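Long-range contacts in ABC transporter (Thermotoga maritima, PDB 1JI0), which binds ATP and probably hydrolyses it to power the import of branched-chain amino acids, as the nucleotide-binding subunit of an ABC transporter: residues V35-A40 against Y210-G215; M163-L168 against L194-A199; K204-G209 against G221-L226. All coordinates share one frame; numbering follows the deposited sequence.

All three contacts belong to one mixed sheet of the nucleotide-binding domain. Contact 1 pairs strand 34-38, which runs into the P-loop, with strand 208-213; contact 2 pairs strand 160-164 with strand 192-196 beside the ATP phosphates; contact 3 lies at the open end of the hairpin 208-213/216-222. The centres of contacts 1 and 2 lie about 11 Å apart, and T36 OG1 probably hydrogen-bonds L194 O at 2.7 Å. Contact 3 is centred about 12 Å from contact 1, with which it shares strand 208-213: T36 N reaches Y208 O at 2.9 Å. D164 and E165 of contact 2 lie near the γ-phosphate, A40 of contact 1 touches ATP, and G209 of contact 3 is about 11 Å from the K45 side chain.

Contact 1. Residues V35-A40 against Y210-G215; sequences VTLIGA and YVLETG
V35 meets the rim of the Y210 ring where two parallel strands, 34-38 and 208-213, run side by side in the mixed sheet of a P-loop NTPase. The ring is approached edge-on: V35 CG1 lies in its plane, 3.6 Å from Y210 CE1. The V35 methyl is brought there by its position anti to the backbone N (chi1 169°). The phenol group of Y210 continues past the contact, its OH bonded to the backbone N of K28. L37 is on the same sheet face as Y210, and its CD1 packs against Y210 CB and, at 3.8 Å, against L212 CB. On the face of I38 and V211 the two side chains slant across each other, I38 CD1 lying 4.0 Å from V211 CG2; helix 199-205 covers I38 from beyond. Between these side-chain layers the backbones are laced by Y210 N to T36 O, I38 N to Y210 O and L212 N to I38 O, the middle bond nearly straight at 173°. Beyond the last of these bonds the chain passes through G39 into the Walker A loop. At the backbone angles of G39 a CB would press on the carbonyl O of I38, and it would also collide with L212 O. The bare CA instead comes within 3.4 Å of L212 O as a CA-H...O contact. The L212 side chain lies about 4 Å from those of G44 and K45, both ATP-binding. One step on, a water takes over from the direct bonds, accepting from A40 N at 2.6 Å and donating to L212 O at 2.8 Å.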
loop_
_atom_site.group_PDB
_atom_site.type_symbol
_atom_site.label_atom_id
_atom_site.label_comp_id
_atom_site.label_asym_id
_atom_site.label_seq_id
_atom_site.Cartn_x
_atom_site.Cartn_y
_atom_site.Cartn_z
ATOM N N VAL A 35 -8.495 1.989 0.074
ATOM C CA VAL A 35 -9.143 0.702 0.279
ATOM C C VAL A 35 -8.195 -0.144 1.104
ATOM O O VAL A 35 -6.994 -0.141 0.865
ATOM C CB VAL A 35 -9.426 -0.015 -1.060
ATOM C CG1 VAL A 35 -9.844 -1.463 -0.798
ATOM C CG2 VAL A 35 -10.530 0.713 -1.803
ATOM N N THR A 36 -8.719 -0.866 2.084
ATOM C CA THR A 36 -7.850 -1.682 2.891
ATOM C C THR A 36 -8.237 -3.153 2.883
ATOM O O THR A 36 -9.414 -3.523 2.823
ATOM C CB THR A 36 -7.785 -1.166 4.353
ATOM O OG1 THR A 36 -6.790 -1.909 5.071
ATOM C CG2 THR A 36 -9.142 -1.322 5.049
ATOM N N LEU A 37 -7.213 -3.989 2.910
ATOM C CA LEU A 37 -7.381 -5.426 2.943
ATOM C C LEU A 37 -6.812 -5.791 4.306
ATOM O O LEU A 37 -5.640 -5.535 4.585
ATOM C CB LEU A 37 -6.574 -6.052 1.808
ATOM C CG LEU A 37 -6.534 -7.562 1.624
ATOM C CD1 LEU A 37 -7.946 -8.121 1.440
ATOM C CD2 LEU A 37 -5.662 -7.863 0.401
ATOM N N ILE A 38 -7.659 -6.342 5.170
ATOM C CA ILE A 38 -7.234 -6.718 6.509
ATOM C C ILE A 38 -7.463 -8.199 6.752
ATOM O O ILE A 38 -8.211 -8.848 6.025
ATOM C CB ILE A 38 -7.993 -5.903 7.588
ATOM C CG1 ILE A 38 -9.493 -6.210 7.531
ATOM C CG2 ILE A 38 -7.761 -4.408 7.365
ATOM C CD1 ILE A 38 -10.300 -5.494 8.606
ATOM N N GLY A 39 -6.800 -8.727 7.776
ATOM C CA GLY A 39 -6.941 -10.127 8.112
ATOM C C GLY A 39 -5.775 -10.565 8.969
ATOM O O GLY A 39 -4.762 -9.868 9.045
ATOM N N ALA A 40 -5.914 -11.719 9.612
ATOM C CA ALA A 40 -4.862 -12.245 10.475
ATOM C C ALA A 40 -3.628 -12.644 9.674
ATOM O O ALA A 40 -3.679 -12.788 8.450
ATOM C CB ALA A 40 -5.383 -13.441 11.257
ATOM N N TYR A 210 -11.879 -4.871 3.054
ATOM C CA TYR A 210 -12.113 -6.266 2.698
ATOM C C TYR A 210 -11.465 -7.119 3.789
ATOM O O TYR A 210 -10.320 -6.884 4.169
ATOM C CB TYR A 210 -11.464 -6.606 1.355
ATOM C CG TYR A 210 -12.087 -5.951 0.152
ATOM C CD1 TYR A 210 -11.674 -4.692 -0.278
ATOM C CD2 TYR A 210 -13.087 -6.602 -0.576
ATOM C CE1 TYR A 210 -12.241 -4.098 -1.412
ATOM C CE2 TYR A 210 -13.654 -6.016 -1.698
ATOM C CZ TYR A 210 -13.230 -4.771 -2.109
ATOM O OH TYR A 210 -13.812 -4.192 -3.209
ATOM N N VAL A 211 -12.200 -8.100 4.300
ATOM C CA VAL A 211 -11.671 -8.965 5.347
ATOM C C VAL A 211 -11.275 -10.298 4.725
ATOM O O VAL A 211 -12.129 -11.067 4.287
ATOM C CB VAL A 211 -12.710 -9.208 6.465
ATOM C CG1 VAL A 211 -12.096 -10.073 7.560
ATOM C CG2 VAL A 211 -13.153 -7.885 7.058
ATOM N N LEU A 212 -9.969 -10.550 4.686
ATOM C CA LEU A 212 -9.410 -11.771 4.115
ATOM C C LEU A 212 -9.127 -12.813 5.208
ATOM O O LEU A 212 -8.431 -12.531 6.183
ATOM C CB LEU A 212 -8.114 -11.428 3.362
ATOM C CG LEU A 212 -7.349 -12.473 2.529
ATOM C CD1 LEU A 212 -8.137 -12.865 1.286
ATOM C CD2 LEU A 212 -6.005 -11.878 2.102
ATOM N N GLU A 213 -9.683 -14.008 5.041
ATOM C CA GLU A 213 -9.483 -15.106 5.985
ATOM C C GLU A 213 -9.166 -16.360 5.187
ATOM O O GLU A 213 -9.992 -16.831 4.406
ATOM C CB GLU A 213 -10.737 -15.354 6.825
ATOM C CG GLU A 213 -11.129 -14.196 7.721
ATOM C CD GLU A 213 -12.101 -14.609 8.819
ATOM O OE1 GLU A 213 -13.020 -15.410 8.535
ATOM O OE2 GLU A 213 -11.950 -14.126 9.967
ATOM N N THR A 214 -7.962 -16.887 5.385
ATOM C CA THR A 214 -7.501 -18.085 4.687
ATOM C C THR A 214 -7.774 -18.018 3.184
ATOM O O THR A 214 -8.468 -18.868 2.628
ATOM C CB THR A 214 -8.144 -19.370 5.275
ATOM O OG1 THR A 214 -7.883 -19.437 6.685
ATOM C CG2 THR A 214 -7.545 -20.614 4.628
ATOM N N GLY A 215 -7.240 -16.982 2.540
ATOM C CA GLY A 215 -7.390 -16.833 1.104
ATOM C C GLY A 215 -8.740 -16.450 0.523
ATOM O O GLY A 215 -8.895 -16.447 -0.694
HETATM O O HOH W 1 -7.787 -13.291 8.748
#

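Contact 2. Residues M163-L168 against L194-A199; sequences MDEPSL and LVEQNA. With ATP (adenosine-5'-triphosphate), chain B.
S167, in the type I turn E165-L168 that follows strand 160-164, binds E196 of the neighbouring parallel strand; strands 160-164 and 192-196 belong to a beta-alpha-beta unit whose helix is 172-187. The E196 carboxylate is strongly bonded. Its OE2 accepts S167 N at 2.9 Å, nearly along the C-O axis, and S167 OG at 2.7 Å from above the carboxylate plane. The hydroxyl is placed for this by lying between the backbone N and the carbonyl carbon (chi1 72°). The other oxygen, E196 OE1, takes Q197 N and N198 N from opposite faces. Packing is tight at P166, whose CG presses on L194 CD1 at 3.4 Å, closer than ordinary carbon contact. V195 N to M163 O and E165 N to V195 O form the parallel ladder, and D164 and V195 point the same way, OD1 resting 3.5 Å from V195 CG1.

The side of Q197 and L168 is looser, and both residues are exposed: L168 CD1 comes no nearer to Q197 than 4.3 Å, at OE1. Between these regions a water donates to both E165 OE1 and E196 OE1, bridging two acidic groups that do not bond each other directly.

D164 and E165 fit the Walker B end of the strand, and both belong to the ATP pocket. D164 OD2 is bonded to T46 OG1 of the P-loop. E165 OE2 stands 3.2 Å from ATP O1G, a proximity of two oxygens and not a bond; T46 N, T47 OG1, G42 N and K45 NZ grip the ATP. With E196 fixed by three backbone amides and the S167 hydroxyl, and sharing its water with E165, it is a second-shell partner that probably helps to position E165 near the γ-phosphate.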
loop_
_atom_site.group_PDB
_atom_site.type_symbol
_atom_site.label_atom_id
_atom_site.label_comp_id
_atom_site.label_asym_id
_atom_site.label_seq_id
_atom_site.Cartn_x
_atom_site.Cartn_y
_atom_site.Cartn_z
HETATM N N MSE A 163 0.604 -0.430 -0.072
HETATM C CA MSE A 163 1.447 -0.467 1.117
HETATM C C MSE A 163 1.157 -1.727 1.924
HETATM O O MSE A 163 0.001 -2.027 2.232
HETATM C CB MSE A 163 1.187 0.776 1.971
HETATM C CG MSE A 163 1.313 2.095 1.223
HETATM SE SE MSE A 163 0.946 3.644 2.368
HETATM C CE MSE A 163 -0.475 4.444 1.366
ATOM N N ASP A 164 2.209 -2.466 2.259
ATOM C CA ASP A 164 2.061 -3.702 3.015
ATOM C C ASP A 164 2.494 -3.473 4.455
ATOM O O ASP A 164 3.683 -3.287 4.741
ATOM C CB ASP A 164 2.899 -4.826 2.381
ATOM C CG ASP A 164 2.529 -6.206 2.907
ATOM O OD1 ASP A 164 1.678 -6.311 3.815
ATOM O OD2 ASP A 164 3.088 -7.203 2.413
ATOM N N GLU A 165 1.508 -3.478 5.350
ATOM C CA GLU A 165 1.705 -3.277 6.779
ATOM C C GLU A 165 2.648 -2.131 7.104
ATOM O O GLU A 165 3.687 -2.330 7.724
ATOM C CB GLU A 165 2.206 -4.567 7.418
ATOM C CG GLU A 165 1.385 -5.762 6.997
ATOM C CD GLU A 165 1.105 -6.693 8.136
ATOM O OE1 GLU A 165 0.760 -6.193 9.226
ATOM O OE2 GLU A 165 1.222 -7.923 7.946
ATOM N N PRO A 166 2.278 -0.907 6.706
ATOM C CA PRO A 166 3.055 0.318 6.929
ATOM C C PRO A 166 3.334 0.613 8.408
ATOM O O PRO A 166 4.309 1.293 8.734
ATOM C CB PRO A 166 2.177 1.411 6.317
ATOM C CG PRO A 166 1.293 0.673 5.358
ATOM C CD PRO A 166 0.989 -0.602 6.065
ATOM N N SER A 167 2.484 0.107 9.300
ATOM C CA SER A 167 2.659 0.376 10.725
ATOM C C SER A 167 3.217 -0.780 11.539
ATOM O O SER A 167 3.332 -0.674 12.764
ATOM C CB SER A 167 1.323 0.797 11.341
ATOM O OG SER A 167 0.460 -0.319 11.416
ATOM N N LEU A 168 3.570 -1.873 10.877
ATOM C CA LEU A 168 4.098 -3.047 11.571
ATOM C C LEU A 168 5.283 -2.733 12.475
ATOM O O LEU A 168 6.251 -2.112 12.039
ATOM C CB LEU A 168 4.516 -4.124 10.561
ATOM C CG LEU A 168 5.007 -5.456 11.142
ATOM C CD1 LEU A 168 3.940 -6.057 12.049
ATOM C CD2 LEU A 168 5.338 -6.418 10.007
ATOM N N LEU A 194 -4.251 -0.399 0.937
ATOM C CA LEU A 194 -3.548 -0.624 2.185
ATOM C C LEU A 194 -3.814 -1.991 2.799
ATOM O O LEU A 194 -4.963 -2.338 3.080
ATOM C CB LEU A 194 -3.963 0.476 3.173
ATOM C CG LEU A 194 -3.491 0.462 4.625
ATOM C CD1 LEU A 194 -1.990 0.781 4.679
ATOM C CD2 LEU A 194 -4.280 1.492 5.425
ATOM N N VAL A 195 -2.751 -2.767 2.992
ATOM C CA VAL A 195 -2.855 -4.076 3.616
ATOM C C VAL A 195 -2.349 -3.897 5.049
ATOM O O VAL A 195 -1.260 -3.369 5.264
ATOM C CB VAL A 195 -1.988 -5.121 2.891
ATOM C CG1 VAL A 195 -1.861 -6.360 3.751
ATOM C CG2 VAL A 195 -2.614 -5.480 1.548
ATOM N N GLU A 196 -3.138 -4.328 6.028
ATOM C CA GLU A 196 -2.751 -4.158 7.422
ATOM C C GLU A 196 -3.220 -5.254 8.354
ATOM O O GLU A 196 -4.221 -5.925 8.113
ATOM C CB GLU A 196 -3.264 -2.813 7.956
ATOM C CG GLU A 196 -2.258 -1.675 7.907
ATOM C CD GLU A 196 -1.113 -1.868 8.888
ATOM O OE1 GLU A 196 -1.162 -2.834 9.675
ATOM O OE2 GLU A 196 -0.169 -1.054 8.879
ATOM N N GLN A 197 -2.462 -5.428 9.423
ATOM C CA GLN A 197 -2.789 -6.396 10.450
ATOM C C GLN A 197 -3.497 -5.559 11.515
ATOM O O GLN A 197 -4.361 -6.051 12.238
ATOM C CB GLN A 197 -1.511 -7.028 11.005
ATOM C CG GLN A 197 -1.724 -7.929 12.202
ATOM C CD GLN A 197 -0.617 -8.955 12.350
ATOM O OE1 GLN A 197 0.566 -8.640 12.185
ATOM N NE2 GLN A 197 -0.995 -10.193 12.665
ATOM N N ASN A 198 -3.122 -4.282 11.587
ATOM C CA ASN A 198 -3.723 -3.346 12.530
ATOM C C ASN A 198 -5.033 -2.903 11.889
ATOM O O ASN A 198 -5.107 -1.850 11.263
ATOM C CB ASN A 198 -2.796 -2.145 12.746
ATOM C CG ASN A 198 -3.250 -1.245 13.890
ATOM O OD1 ASN A 198 -2.441 -0.537 14.494
ATOM N ND2 ASN A 198 -4.544 -1.262 14.187
ATOM N N ALA A 199 -6.060 -3.733 12.046
ATOM C CA ALA A 199 -7.370 -3.475 11.462
ATOM C C ALA A 199 -8.013 -2.178 11.921
ATOM O O ALA A 199 -8.607 -1.455 11.118
ATOM C CB ALA A 199 -8.300 -4.662 11.744
HETATM P PG ATP B . 2.387 -10.577 5.631
HETATM O O1G ATP B . 2.991 -10.397 6.964
HETATM O O2G ATP B . 1.592 -9.427 5.149
HETATM O O3G ATP B . 3.328 -11.207 4.638
HETATM P PB ATP B . 0.036 -12.195 4.914
HETATM O O1B ATP B . -1.147 -12.576 5.748
HETATM O O2B ATP B . -0.149 -11.214 3.860
HETATM O O3B ATP B . 1.223 -11.667 5.901
HETATM P PA ATP B . 1.101 -14.160 3.009
HETATM O O1A ATP B . 2.295 -13.459 2.515
HETATM O O2A ATP B . -0.032 -14.353 2.067
HETATM O O3A ATP B . 0.641 -13.522 4.402
HETATM O "O5'" ATP B . 1.563 -15.549 3.554
HETATM C "C5'" ATP B . 0.631 -16.459 4.146
HETATM C "C4'" ATP B . 0.340 -17.615 3.259
HETATM O "O4'" ATP B . 1.572 -18.382 3.134
HETATM C "C3'" ATP B . -0.657 -18.569 3.865
HETATM O "O3'" ATP B . -1.664 -18.899 2.889
HETATM C "C2'" ATP B . 0.178 -19.747 4.280
HETATM O "O2'" ATP B . -0.515 -20.990 4.263
HETATM C "C1'" ATP B . 1.242 -19.771 3.169
HETATM N N9 ATP B . 2.493 -20.576 3.442
HETATM C C8 ATP B . 3.792 -20.267 3.093
HETATM N N7 ATP B . 4.690 -21.147 3.443
HETATM C C5 ATP B . 3.933 -22.123 4.074
HETATM C C6 ATP B . 4.284 -23.364 4.690
HETATM N N6 ATP B . 5.542 -23.770 4.727
HETATM N N1 ATP B . 3.302 -24.129 5.242
HETATM C C2 ATP B . 2.032 -23.703 5.195
HETATM N N3 ATP B . 1.564 -22.560 4.647
HETATM C C4 ATP B . 2.590 -21.798 4.091
HETATM O O HOH W 2 0.975 -3.999 10.722
#

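Contact 3. Residues K204-G209 against G221-L226; sequences KVAHYG and GKASEL
Y208 carries its CG anti to the backbone N (chi1 -160°), and with chi2 at 84° the ring lies flat over the G221 backbone. G221 C sits 3.3 Å above the ring plane, offset toward the rim, and G221 CA is 3.4 Å from Y208 CE1. The phenol end continues beyond the glycine, where Y208 OH is bonded to E220 OE2, while Y210 meets the same ring edge-to-face. G221 has a backbone conformation in which a CB would press on the carbonyl O of E220.

Beside it, G209 and G221 form an antiparallel hydrogen-bonded pair: G209 N to G221 O at 2.9 Å and G221 N to G209 O at 3.0 Å, the latter donor in the carbonyl plane. Y208 and K222 follow as the non-hydrogen-bonded pair. At G209 the limit is a neighbour: a CB would run into L226 CD1, which lies 3.5 Å from G209 O.

At the helix start the bonding changes. A223 N, in the first turn, donates to H207 O in a nearly straight bond (173°), although it approaches from above the carbonyl plane. A223 CB is pressed to 3.0 Å from A206 O, and a water accepts from S224 N and donates, over 3.3 Å, to A206 O. K222 is at the N-cap position of helix 223-227; L226 N to K222 O is an ordinary helical bond of the first turn. The contact lies at the open end of the beta hairpin 208-213/216-222, whose second strand leads directly into helix 223-227, at the edge of the mixed sheet of an ABC ATPase domain.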
loop_
_atom_site.group_PDB
_atom_site.type_symbol
_atom_site.label_atom_id
_atom_site.label_comp_id
_atom_site.label_asym_id
_atom_site.label_seq_id
_atom_site.Cartn_x
_atom_site.Cartn_y
_atom_site.Cartn_z
ATOM N N LYS A 204 -10.018 2.853 10.235
ATOM C CA LYS A 204 -10.300 4.242 10.594
ATOM C C LYS A 204 -9.927 5.242 9.497
ATOM O O LYS A 204 -10.518 6.322 9.403
ATOM C CB LYS A 204 -9.578 4.607 11.896
ATOM C CG LYS A 204 -10.113 3.858 13.111
ATOM C CD LYS A 204 -9.275 4.108 14.364
ATOM C CE LYS A 204 -9.406 5.536 14.858
ATOM N NZ LYS A 204 -8.624 5.727 16.109
ATOM N N VAL A 205 -8.956 4.897 8.657
ATOM C CA VAL A 205 -8.553 5.812 7.591
ATOM C C VAL A 205 -9.096 5.445 6.221
ATOM O O VAL A 205 -9.158 6.285 5.331
ATOM C CB VAL A 205 -7.010 5.926 7.480
ATOM C CG1 VAL A 205 -6.449 6.440 8.777
ATOM C CG2 VAL A 205 -6.398 4.578 7.105
ATOM N N ALA A 206 -9.515 4.196 6.062
ATOM C CA ALA A 206 -10.015 3.727 4.781
ATOM C C ALA A 206 -11.456 4.098 4.453
ATOM O O ALA A 206 -12.264 4.382 5.338
ATOM C CB ALA A 206 -9.852 2.210 4.695
ATOM N N HIS A 207 -11.761 4.092 3.161
ATOM C CA HIS A 207 -13.108 4.357 2.687
ATOM C C HIS A 207 -13.859 3.040 2.621
ATOM O O HIS A 207 -15.049 2.966 2.938
ATOM C CB HIS A 207 -13.090 4.962 1.283
ATOM C CG HIS A 207 -12.482 6.325 1.225
ATOM N ND1 HIS A 207 -11.135 6.531 1.023
ATOM C CD2 HIS A 207 -13.030 7.550 1.397
ATOM C CE1 HIS A 207 -10.877 7.826 1.076
ATOM N NE2 HIS A 207 -12.010 8.467 1.303
ATOM N N TYR A 208 -13.142 1.999 2.206
ATOM C CA TYR A 208 -13.730 0.677 2.026
ATOM C C TYR A 208 -12.752 -0.373 2.518
ATOM O O TYR A 208 -11.541 -0.164 2.473
ATOM C CB TYR A 208 -14.006 0.459 0.538
ATOM C CG TYR A 208 -15.023 -0.611 0.227
ATOM C CD1 TYR A 208 -16.386 -0.323 0.237
ATOM C CD2 TYR A 208 -14.621 -1.911 -0.081
ATOM C CE1 TYR A 208 -17.331 -1.304 -0.060
ATOM C CE2 TYR A 208 -15.552 -2.904 -0.377
ATOM C CZ TYR A 208 -16.906 -2.594 -0.366
ATOM O OH TYR A 208 -17.833 -3.567 -0.675
ATOM N N GLY A 209 -13.276 -1.501 2.979
ATOM C CA GLY A 209 -12.412 -2.558 3.470
ATOM C C GLY A 209 -12.837 -3.949 3.038
ATOM O O GLY A 209 -14.001 -4.184 2.703
ATOM N N GLY A 221 -17.024 -3.944 2.725
ATOM C CA GLY A 221 -17.965 -2.850 2.869
ATOM C C GLY A 221 -17.332 -1.559 3.325
ATOM O O GLY A 221 -16.146 -1.517 3.623
ATOM N N LYS A 222 -18.134 -0.501 3.360
ATOM C CA LYS A 222 -17.688 0.810 3.812
ATOM C C LYS A 222 -16.948 0.614 5.132
ATOM O O LYS A 222 -17.411 -0.121 6.008
ATOM C CB LYS A 222 -18.910 1.717 4.004
ATOM C CG LYS A 222 -18.602 3.103 4.530
ATOM C CD LYS A 222 -19.870 3.954 4.558
ATOM C CE LYS A 222 -19.589 5.351 5.085
ATOM N NZ LYS A 222 -20.839 6.168 5.116
ATOM N N ALA A 223 -15.791 1.259 5.270
ATOM C CA ALA A 223 -14.974 1.120 6.471
ATOM C C ALA A 223 -15.696 1.404 7.785
ATOM O O ALA A 223 -15.595 0.627 8.730
ATOM C CB ALA A 223 -13.735 2.014 6.363
ATOM N N SER A 224 -16.418 2.519 7.850
ATOM C CA SER A 224 -17.125 2.875 9.074
ATOM C C SER A 224 -18.103 1.773 9.474
ATOM O O SER A 224 -18.280 1.498 10.659
ATOM C CB SER A 224 -17.864 4.198 8.895
ATOM O OG SER A 224 -18.844 4.104 7.877
ATOM N N GLU A 225 -18.722 1.134 8.485
ATOM C CA GLU A 225 -19.662 0.050 8.751
ATOM C C GLU A 225 -18.978 -1.234 9.248
ATOM O O GLU A 225 -19.508 -1.937 10.109
ATOM C CB GLU A 225 -20.488 -0.227 7.495
ATOM C CG GLU A 225 -21.619 0.766 7.337
ATOM C CD GLU A 225 -22.292 0.710 5.984
ATOM O OE1 GLU A 225 -22.387 -0.389 5.392
ATOM O OE2 GLU A 225 -22.746 1.778 5.517
ATOM N N LEU A 226 -17.800 -1.545 8.715
ATOM C CA LEU A 226 -17.084 -2.731 9.165
ATOM C C LEU A 226 -16.687 -2.579 10.637
ATOM O O LEU A 226 -16.642 -3.556 11.380
ATOM C CB LEU A 226 -15.845 -2.958 8.301
ATOM C CG LEU A 226 -16.158 -3.302 6.841
ATOM C CD1 LEU A 226 -14.870 -3.444 6.045
ATOM C CD2 LEU A 226 -16.965 -4.605 6.802
HETATM O O HOH W 3 -15.459 4.524 6.015
#